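Local structure of extracellular serine protease (Aeromonas sobria, 3WQB) at residues Leu57-His63 / Lys133-Pro137. The protein cleaves peptide bonds after two basic residues, one of them lysine, as a calcium-binding secreted serine protease that activates the host kallikrein/kinin system. The protein carries 1 engineered substitution. Numbering follows the deposited sequence.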
ATOM      1  N   LEU A  57      -5.455 -17.116   7.957  1.00 10.44           N
ATOM      2  CA  LEU A  57      -4.584 -17.312   6.797  1.00 10.71           C
ATOM      3  C   LEU A  57      -4.545 -18.751   6.281  1.00 10.39           C
ATOM      4  O   LEU A  57      -3.812 -19.056   5.329  1.00 10.52           O
ATOM      5  CB  LEU A  57      -3.175 -16.812   7.098  1.00 11.09           C
ATOM      6  CG  LEU A  57      -3.102 -15.329   7.451  1.00 10.60           C
ATOM      7  CD1 LEU A  57      -1.736 -15.000   8.037  1.00 11.78           C
ATOM      8  CD2 LEU A  57      -3.406 -14.438   6.242  1.00 11.58           C
ATOM      9  N   ASN A  58      -5.323 -19.634   6.918  1.00 10.76           N
ATOM     10  CA  ASN A  58      -5.359 -21.075   6.616  1.00 10.73           C
ATOM     11  C   ASN A  58      -3.971 -21.631   6.366  1.00 10.75           C
ATOM     12  O   ASN A  58      -3.659 -22.130   5.280  1.00 11.30           O
ATOM     13  CB  ASN A  58      -6.333 -21.437   5.479  1.00 11.15           C
ATOM     14  CG  ASN A  58      -6.762 -22.901   5.538  1.00 11.31           C
ATOM     15  OD1 ASN A  58      -7.004 -23.445   6.615  1.00 11.93           O
ATOM     16  ND2 ASN A  58      -6.838 -23.542   4.387  1.00 11.91           N
ATOM     17  N   LEU A  59      -3.127 -21.521   7.390  1.00 10.26           N
ATOM     18  CA  LEU A  59      -1.718 -21.895   7.280  1.00 10.24           C
ATOM     19  C   LEU A  59      -1.370 -23.088   8.165  1.00 10.17           C
ATOM     20  O   LEU A  59      -0.200 -23.473   8.256  1.00 10.79           O
ATOM     21  CB  LEU A  59      -0.807 -20.708   7.619  1.00 10.46           C
ATOM     22  CG  LEU A  59      -1.031 -19.966   8.940  1.00 10.30           C
ATOM     23  CD1 LEU A  59      -0.781 -20.835  10.162  1.00 11.76           C
ATOM     24  CD2 LEU A  59      -0.143 -18.732   8.973  1.00 10.39           C
ATOM     25  N   TRP A  60      -2.378 -23.696   8.789  1.00 10.47           N
ATOM     26  CA  TRP A  60      -2.117 -24.774   9.748  1.00 10.86           C
ATOM     27  C   TRP A  60      -1.345 -25.966   9.152  1.00 10.85           C
ATOM     28  O   TRP A  60      -0.535 -26.582   9.836  1.00 11.35           O
ATOM     29  CB  TRP A  60      -3.416 -25.222  10.413  1.00 10.86           C
ATOM     30  CG  TRP A  60      -4.428 -25.819   9.484  1.00 11.35           C
ATOM     31  CD1 TRP A  60      -5.476 -25.179   8.888  1.00 11.04           C
ATOM     32  CD2 TRP A  60      -4.494 -27.188   9.059  1.00 11.78           C
ATOM     33  NE1 TRP A  60      -6.191 -26.063   8.111  1.00 11.50           N
ATOM     34  CE2 TRP A  60      -5.607 -27.301   8.197  1.00 11.87           C
ATOM     35  CE3 TRP A  60      -3.712 -28.326   9.314  1.00 12.12           C
ATOM     36  CZ2 TRP A  60      -5.969 -28.512   7.599  1.00 12.71           C
ATOM     37  CZ3 TRP A  60      -4.069 -29.531   8.709  1.00 13.12           C
ATOM     38  CH2 TRP A  60      -5.183 -29.610   7.860  1.00 13.25           C
ATOM     39  N   TRP A  61      -1.596 -26.286   7.885  1.00 10.94           N
ATOM     40  CA  TRP A  61      -0.941 -27.416   7.246  1.00 11.49           C
ATOM     41  C   TRP A  61       0.508 -27.089   6.935  1.00 11.71           C
ATOM     42  O   TRP A  61       1.370 -27.953   7.054  1.00 12.34           O
ATOM     43  CB  TRP A  61      -1.726 -27.862   6.012  1.00 12.12           C
ATOM     44  CG  TRP A  61      -1.192 -29.073   5.300  1.00 12.80           C
ATOM     45  CD1 TRP A  61      -1.582 -30.375   5.472  1.00 13.60           C
ATOM     46  CD2 TRP A  61      -0.201 -29.085   4.263  1.00 13.82           C
ATOM     47  NE1 TRP A  61      -0.884 -31.194   4.611  1.00 14.42           N
ATOM     48  CE2 TRP A  61      -0.036 -30.429   3.855  1.00 15.13           C
ATOM     49  CE3 TRP A  61       0.568 -28.089   3.642  1.00 13.78           C
ATOM     50  CZ2 TRP A  61       0.877 -30.804   2.860  1.00 15.60           C
ATOM     51  CZ3 TRP A  61       1.468 -28.459   2.647  1.00 14.21           C
ATOM     52  CH2 TRP A  61       1.610 -29.806   2.262  1.00 15.33           C
ATOM     53  N   ALA A  62       0.795 -25.841   6.560  1.00 11.65           N
ATOM     54  CA  ALA A  62       2.187 -25.406   6.476  1.00 11.99           C
ATOM     55  C   ALA A  62       2.905 -25.629   7.814  1.00 11.86           C
ATOM     56  O   ALA A  62       3.969 -26.245   7.865  1.00 12.47           O
ATOM     57  CB  ALA A  62       2.283 -23.959   6.042  1.00 12.15           C
ATOM     58  N   HIS A  63       2.299 -25.162   8.897  1.00 12.12           N
ATOM     59  CA  HIS A  63       2.909 -25.314  10.204  1.00 12.48           C
ATOM     60  C   HIS A  63       3.067 -26.777  10.616  1.00 12.90           C
ATOM     61  O   HIS A  63       4.105 -27.142  11.156  1.00 13.62           O
ATOM     62  CB  HIS A  63       2.144 -24.508  11.253  1.00 12.10           C
ATOM     63  CG  HIS A  63       2.472 -23.047  11.233  1.00 12.62           C
ATOM     64  ND1 HIS A  63       2.414 -22.259  12.362  1.00 13.49           N
ATOM     65  CD2 HIS A  63       2.882 -22.236  10.227  1.00 12.32           C
ATOM     66  CE1 HIS A  63       2.762 -21.023  12.051  1.00 13.05           C
ATOM     67  NE2 HIS A  63       3.047 -20.981  10.762  1.00 12.21           N
ATOM     68  N   LYS A 133       3.625 -16.874  18.162  1.00 11.29           N
ATOM     69  CA  LYS A 133       4.273 -17.624  17.095  1.00 11.26           C
ATOM     70  C   LYS A 133       4.123 -16.831  15.805  1.00 11.12           C
ATOM     71  O   LYS A 133       3.014 -16.482  15.415  1.00 11.67           O
ATOM     72  CB  LYS A 133       3.627 -19.005  16.943  1.00 11.55           C
ATOM     73  CG  LYS A 133       4.399 -19.967  16.033  1.00 11.58           C
ATOM     74  CD  LYS A 133       3.611 -21.258  15.799  1.00 12.98           C
ATOM     75  CE  LYS A 133       4.454 -22.303  15.086  1.00 12.38           C
ATOM     76  NZ  LYS A 133       3.651 -23.509  14.681  1.00 12.39           N
ATOM     77  N   GLY A 134       5.233 -16.548  15.135  1.00 10.53           N
ATOM     78  CA  GLY A 134       5.150 -15.880  13.839  1.00 10.70           C
ATOM     79  C   GLY A 134       4.435 -16.721  12.794  1.00 10.57           C
ATOM     80  O   GLY A 134       4.354 -17.955  12.906  1.00 11.46           O
ATOM     81  N   ILE A 135       3.909 -16.055  11.770  1.00 10.31           N
ATOM     82  CA  ILE A 135       3.389 -16.757  10.604  1.00 10.23           C
ATOM     83  C   ILE A 135       4.499 -17.603   9.969  1.00 10.33           C
ATOM     84  O   ILE A 135       4.272 -18.750   9.573  1.00 10.58           O
ATOM     85  CB  ILE A 135       2.864 -15.742   9.590  1.00  9.40           C
ATOM     86  CG1 ILE A 135       1.582 -15.104  10.102  1.00  9.04           C
ATOM     87  CG2 ILE A 135       2.613 -16.372   8.221  1.00 10.54           C
ATOM     88  CD1 ILE A 135       1.235 -13.818   9.360  1.00 10.49           C
ATOM     89  N   ALA A 136       5.695 -17.014   9.892  1.00 10.45           N
ATOM     90  CA  ALA A 136       6.873 -17.622   9.287  1.00 10.81           C
ATOM     91  C   ALA A 136       7.992 -17.519  10.331  1.00 10.90           C
ATOM     92  O   ALA A 136       8.922 -16.707  10.193  1.00 10.99           O
ATOM     93  CB  ALA A 136       7.239 -16.892   8.002  1.00 11.30           C
ATOM     94  N   PRO A 137       7.912 -18.353  11.389  1.00 10.83           N
ATOM     95  CA  PRO A 137       8.770 -18.167  12.558  1.00 11.73           C
ATOM     96  C   PRO A 137      10.230 -18.560  12.352  1.00 12.15           C
ATOM     97  O   PRO A 137      11.041 -18.426  13.276  1.00 12.70           O
ATOM     98  CB  PRO A 137       8.106 -19.042  13.624  1.00 12.29           C
ATOM     99  CG  PRO A 137       7.452 -20.123  12.852  1.00 12.30           C
ATOM    100  CD  PRO A 137       6.988 -19.490  11.559  1.00 10.86           C
TER
HETATM  101  O   HOH W   1       4.966 -25.560  13.417  1.00 17.07           O
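The imidazole of His63 meets the 133-137 loop with its edge, while CD1 of Leu59, one helical turn back, sits over the centre of one ring face, 3.8 Å above the plane. Near the ring plane lie two carbonyl oxygens, those of Gly134 and Ile135. The second is the acceptor: His63 NE2 donates to Ile135 O at 2.8 Å, nearly straight at 165°. The oxygen is almost level with the ring but sees the donor 34° off its own carbonyl plane. With CG anti to the carbonyl carbon (chi1 -79°), the ring leaves the helix toward the loop.

Lys133 approaches from the opposite direction on a fully extended chain, its NZ reaching an oblique position 2.9 Å from His63 ND1. Lys133 NZ donates to Pro26 O and, at 2.7 Å, to a water that in turn donates to His63 O, so two hydrogen bonds hold the buried, presumably charged amine beside the calcium ligand Asn29.

Next to this polar group, Ile135 spreads over the two leucines, crossing each at about a right angle. Its CG2 meets Leu59 CD2 at 3.7 Å, and its CD1 presses on Leu57 CD1 at 3.5 Å, a tight methyl contact. Leu348 of helix 335-352 packs against the same isoleucine.

Leu59 is the N-cap residue of helix 60-64, and its O accepts the bond from His63 N. The contact thus joins the first helix of the chain to the loop between helix 115-124 and strand 140-144, just past the calcium-binding loop of the subtilisin-like S8 catalytic domain.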